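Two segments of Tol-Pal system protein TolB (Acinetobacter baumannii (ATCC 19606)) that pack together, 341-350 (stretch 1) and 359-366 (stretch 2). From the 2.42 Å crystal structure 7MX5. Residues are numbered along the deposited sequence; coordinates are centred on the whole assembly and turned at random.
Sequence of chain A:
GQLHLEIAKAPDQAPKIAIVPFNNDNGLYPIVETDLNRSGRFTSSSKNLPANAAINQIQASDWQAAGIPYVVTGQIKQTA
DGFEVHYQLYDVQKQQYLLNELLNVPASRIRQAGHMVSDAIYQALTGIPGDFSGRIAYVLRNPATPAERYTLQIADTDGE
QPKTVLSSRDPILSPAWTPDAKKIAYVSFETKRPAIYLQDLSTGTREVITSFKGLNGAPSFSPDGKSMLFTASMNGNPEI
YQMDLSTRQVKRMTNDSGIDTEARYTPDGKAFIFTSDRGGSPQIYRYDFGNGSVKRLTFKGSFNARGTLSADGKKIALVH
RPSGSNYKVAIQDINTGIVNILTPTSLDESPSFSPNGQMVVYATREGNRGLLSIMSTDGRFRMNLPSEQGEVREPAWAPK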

# COMPACT_ATOMS: atom_id res chain seq x y z
N ILE A 341 -12.25 -8.23 11.55
CA ILE A 341 -12.35 -8.85 10.24
C ILE A 341 -12.78 -7.80 9.23
O ILE A 341 -13.82 -7.15 9.40
CB ILE A 341 -13.33 -10.04 10.26
CG1 ILE A 341 -12.80 -11.15 11.16
CG2 ILE A 341 -13.57 -10.54 8.84
CD1 ILE A 341 -13.33 -12.53 10.82
N LEU A 342 -11.97 -7.61 8.19
CA LEU A 342 -12.21 -6.56 7.21
C LEU A 342 -13.04 -7.05 6.03
O LEU A 342 -14.03 -6.40 5.66
CB LEU A 342 -10.87 -6.00 6.71
CG LEU A 342 -10.78 -4.50 6.44
CD1 LEU A 342 -11.51 -3.72 7.53
CD2 LEU A 342 -9.33 -4.07 6.35
N THR A 343 -12.66 -8.18 5.43
CA THR A 343 -13.28 -8.64 4.20
C THR A 343 -12.87 -10.08 3.91
O THR A 343 -11.80 -10.52 4.37
CB THR A 343 -12.87 -7.74 3.03
OG1 THR A 343 -13.42 -8.23 1.80
CG2 THR A 343 -11.35 -7.70 2.91
N PRO A 344 -13.67 -10.85 3.19
CA PRO A 344 -13.19 -12.14 2.68
C PRO A 344 -12.16 -11.94 1.59
O PRO A 344 -12.11 -10.91 0.92
CB PRO A 344 -14.46 -12.82 2.13
CG PRO A 344 -15.61 -11.97 2.55
CD PRO A 344 -15.09 -10.61 2.88
N THR A 345 -11.31 -12.95 1.42
CA THR A 345 -10.27 -12.93 0.40
C THR A 345 -10.08 -14.33 -0.15
O THR A 345 -10.36 -15.33 0.52
CB THR A 345 -8.94 -12.39 0.95
OG1 THR A 345 -7.94 -12.44 -0.08
CG2 THR A 345 -8.48 -13.20 2.14
N SER A 346 -9.61 -14.40 -1.40
CA SER A 346 -9.45 -15.66 -2.10
C SER A 346 -8.04 -16.21 -2.05
O SER A 346 -7.81 -17.34 -2.50
CB SER A 346 -9.88 -15.50 -3.57
OG SER A 346 -11.19 -14.97 -3.67
N LEU A 347 -7.08 -15.46 -1.51
CA LEU A 347 -5.68 -15.84 -1.55
C LEU A 347 -5.08 -15.77 -0.16
O LEU A 347 -5.24 -14.77 0.55
CB LEU A 347 -4.89 -14.94 -2.51
CG LEU A 347 -5.35 -14.97 -3.96
CD1 LEU A 347 -4.62 -13.92 -4.78
CD2 LEU A 347 -5.15 -16.35 -4.56
N ASP A 348 -4.39 -16.84 0.24
CA ASP A 348 -3.62 -16.87 1.48
C ASP A 348 -2.30 -16.13 1.22
O ASP A 348 -1.25 -16.73 0.99
CB ASP A 348 -3.39 -18.30 1.95
CG ASP A 348 -2.53 -18.39 3.19
OD1 ASP A 348 -2.65 -17.51 4.07
OD2 ASP A 348 -1.72 -19.34 3.29
N GLU A 349 -2.39 -14.80 1.24
CA GLU A 349 -1.29 -13.95 0.83
C GLU A 349 -1.24 -12.72 1.72
O GLU A 349 -2.27 -12.25 2.22
CB GLU A 349 -1.43 -13.54 -0.65
CG GLU A 349 -0.20 -12.91 -1.27
CD GLU A 349 -0.11 -13.18 -2.76
OE1 GLU A 349 0.22 -14.32 -3.14
OE2 GLU A 349 -0.39 -12.25 -3.55
N SER A 350 -0.04 -12.19 1.91
CA SER A 350 0.16 -11.10 2.86
C SER A 350 -0.50 -9.82 2.37
O SER A 350 -0.36 -9.47 1.19
CB SER A 350 1.65 -10.87 3.09
OG SER A 350 1.90 -10.35 4.38
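Stretch 2 359-366: MVVYATRE

Stretch 2 is a β-strand throughout, residues 359 to 366, and its backbone angles are extended, from -121/164 at Met 359 to -127/123 at Glu 366. Stretch 1 enters as a strand and continues as a loop. The N-to-C directions of strands 341-344 and 359-366 differ by 38°, so the two run roughly the same way, but their axes come no nearer than 10.0 Å. That spacing is too wide for backbone pairing between these strands, and the contact there is made by side chains. The register shows the chains converging: the CA atoms of Leu 342 and Val 360 are 9.8 Å apart, whereas those of Ser 346 and Thr 364 are only 4.9 Å apart. The contact buries 531 Å², both sides summed.

Ile 341 is out of reach of stretch 2. At Leu 342 the CA-to-CB bond points toward the other strand, as does that of Val 360, and the two side chains bridge the wide end of the contact with Leu 342 CD2 3.6 Å from Val 360 CG1. Thr 343 also points toward stretch 2, and its CG2 lies 3.2 Å from Tyr 362 OH. The CA-to-CB bond of Tyr 362 is directed sideways, but with chi1 at 62° and chi2 at -77° the end of the side chain comes nearer, bringing the phenol to the threonine methyl. Pro 344 points away and contributes little; its carbonyl O is 4.4 Å from Tyr 362 CE2.

Thr 345, in the t rotamer, places OG1 3.9 Å from Tyr 362 CD2 and 3.7 Å from Thr 364 CB. The same hydroxyl donates to water 1, with OG1 2.7 Å from the water O. This water in turn donates to Leu 347 O at 2.9 Å and to Ala 363 O at 2.8 Å, so a single solvent molecule ties the loop to the strand.

A direct hydrogen bond forms at Ser 346, where the chains are close: Ser 346 N donates to Thr 364 OG1 at 3.3 Å, with an N-H...acceptor angle of 145°. The serine hydroxyl has two weak options for its one proton, Thr 364 OG1 at 3.4 Å from Ser 346 OG and Arg 365 O at 3.3 Å from the same OG.

Leu 347 has the largest covered area of stretch 1, 73 Å². Its m, t side chain reaches Ala 363, with Leu 347 CD1 3.8 Å from Ala 363 CB, while Leu 347 CD2 lies over one face of the Arg 365 guanidinium, 3.8 Å from Arg 365 NE. Asp 348 points away and makes no contact. Glu 349 turns back toward the strand, OE2 approaching Ala 363 CB at 3.6 Å, and both of its carboxylate oxygens are hydrogen-bonded elsewhere in the structure. Ser 350 points away, yet its backbone is still linked through water 2, which donates to Ser 350 O at 2.9 Å and accepts from Ala 363 N at 2.7 Å.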

# COMPACT_ATOMS: atom_id res chain seq x y z
N MET A 359 -5.42 2.68 5.04
CA MET A 359 -5.74 1.81 3.92
C MET A 359 -4.94 0.51 4.03
O MET A 359 -3.97 0.41 4.78
CB MET A 359 -5.42 2.49 2.58
CG MET A 359 -6.38 3.62 2.20
SD MET A 359 -8.03 3.04 1.79
CE MET A 359 -8.89 4.59 1.57
N VAL A 360 -5.37 -0.49 3.26
CA VAL A 360 -4.67 -1.76 3.18
C VAL A 360 -4.92 -2.36 1.80
O VAL A 360 -6.05 -2.33 1.30
CB VAL A 360 -5.10 -2.72 4.31
CG1 VAL A 360 -6.60 -2.94 4.29
CG2 VAL A 360 -4.36 -4.05 4.19
N VAL A 361 -3.87 -2.88 1.18
CA VAL A 361 -3.96 -3.50 -0.13
C VAL A 361 -3.71 -4.99 0.02
O VAL A 361 -2.93 -5.44 0.87
CB VAL A 361 -2.97 -2.86 -1.13
CG1 VAL A 361 -1.53 -3.13 -0.73
CG2 VAL A 361 -3.24 -3.36 -2.55
N TYR A 362 -4.40 -5.78 -0.81
CA TYR A 362 -4.27 -7.23 -0.78
C TYR A 362 -4.69 -7.78 -2.13
O TYR A 362 -5.37 -7.10 -2.91
CB TYR A 362 -5.11 -7.85 0.35
CG TYR A 362 -6.59 -7.59 0.23
CD1 TYR A 362 -7.14 -6.36 0.57
CD2 TYR A 362 -7.45 -8.58 -0.24
CE1 TYR A 362 -8.49 -6.13 0.46
CE2 TYR A 362 -8.81 -8.36 -0.35
CZ TYR A 362 -9.32 -7.13 -0.00
OH TYR A 362 -10.68 -6.89 -0.11
N ALA A 363 -4.28 -9.01 -2.40
CA ALA A 363 -4.60 -9.69 -3.65
C ALA A 363 -5.74 -10.67 -3.43
O ALA A 363 -5.71 -11.45 -2.47
CB ALA A 363 -3.37 -10.42 -4.20
N THR A 364 -6.73 -10.62 -4.31
CA THR A 364 -7.89 -11.50 -4.21
C THR A 364 -8.41 -11.77 -5.62
O THR A 364 -7.79 -11.37 -6.62
CB THR A 364 -8.98 -10.88 -3.32
OG1 THR A 364 -10.11 -11.75 -3.27
CG2 THR A 364 -9.41 -9.53 -3.86
N ARG A 365 -9.54 -12.46 -5.71
CA ARG A 365 -10.16 -12.79 -6.99
C ARG A 365 -11.65 -12.52 -6.92
O ARG A 365 -12.33 -12.99 -6.00
CB ARG A 365 -9.91 -14.26 -7.36
CG ARG A 365 -8.47 -14.59 -7.70
CD ARG A 365 -8.24 -16.09 -7.75
NE ARG A 365 -6.84 -16.43 -7.94
CZ ARG A 365 -6.38 -17.67 -8.07
NH1 ARG A 365 -7.18 -18.71 -8.02
NH2 ARG A 365 -5.07 -17.86 -8.24
N GLU A 366 -12.15 -11.76 -7.89
CA GLU A 366 -13.57 -11.45 -8.00
C GLU A 366 -14.02 -11.81 -9.41
O GLU A 366 -13.46 -11.30 -10.38
CB GLU A 366 -13.85 -9.97 -7.70
CG GLU A 366 -15.23 -9.70 -7.14
CD GLU A 366 -15.35 -8.31 -6.54
OE1 GLU A 366 -14.65 -8.04 -5.54
OE2 GLU A 366 -16.13 -7.49 -7.07
O HOH W 1 -5.36 -11.88 0.31
O HOH W 2 -2.51 -10.04 -0.64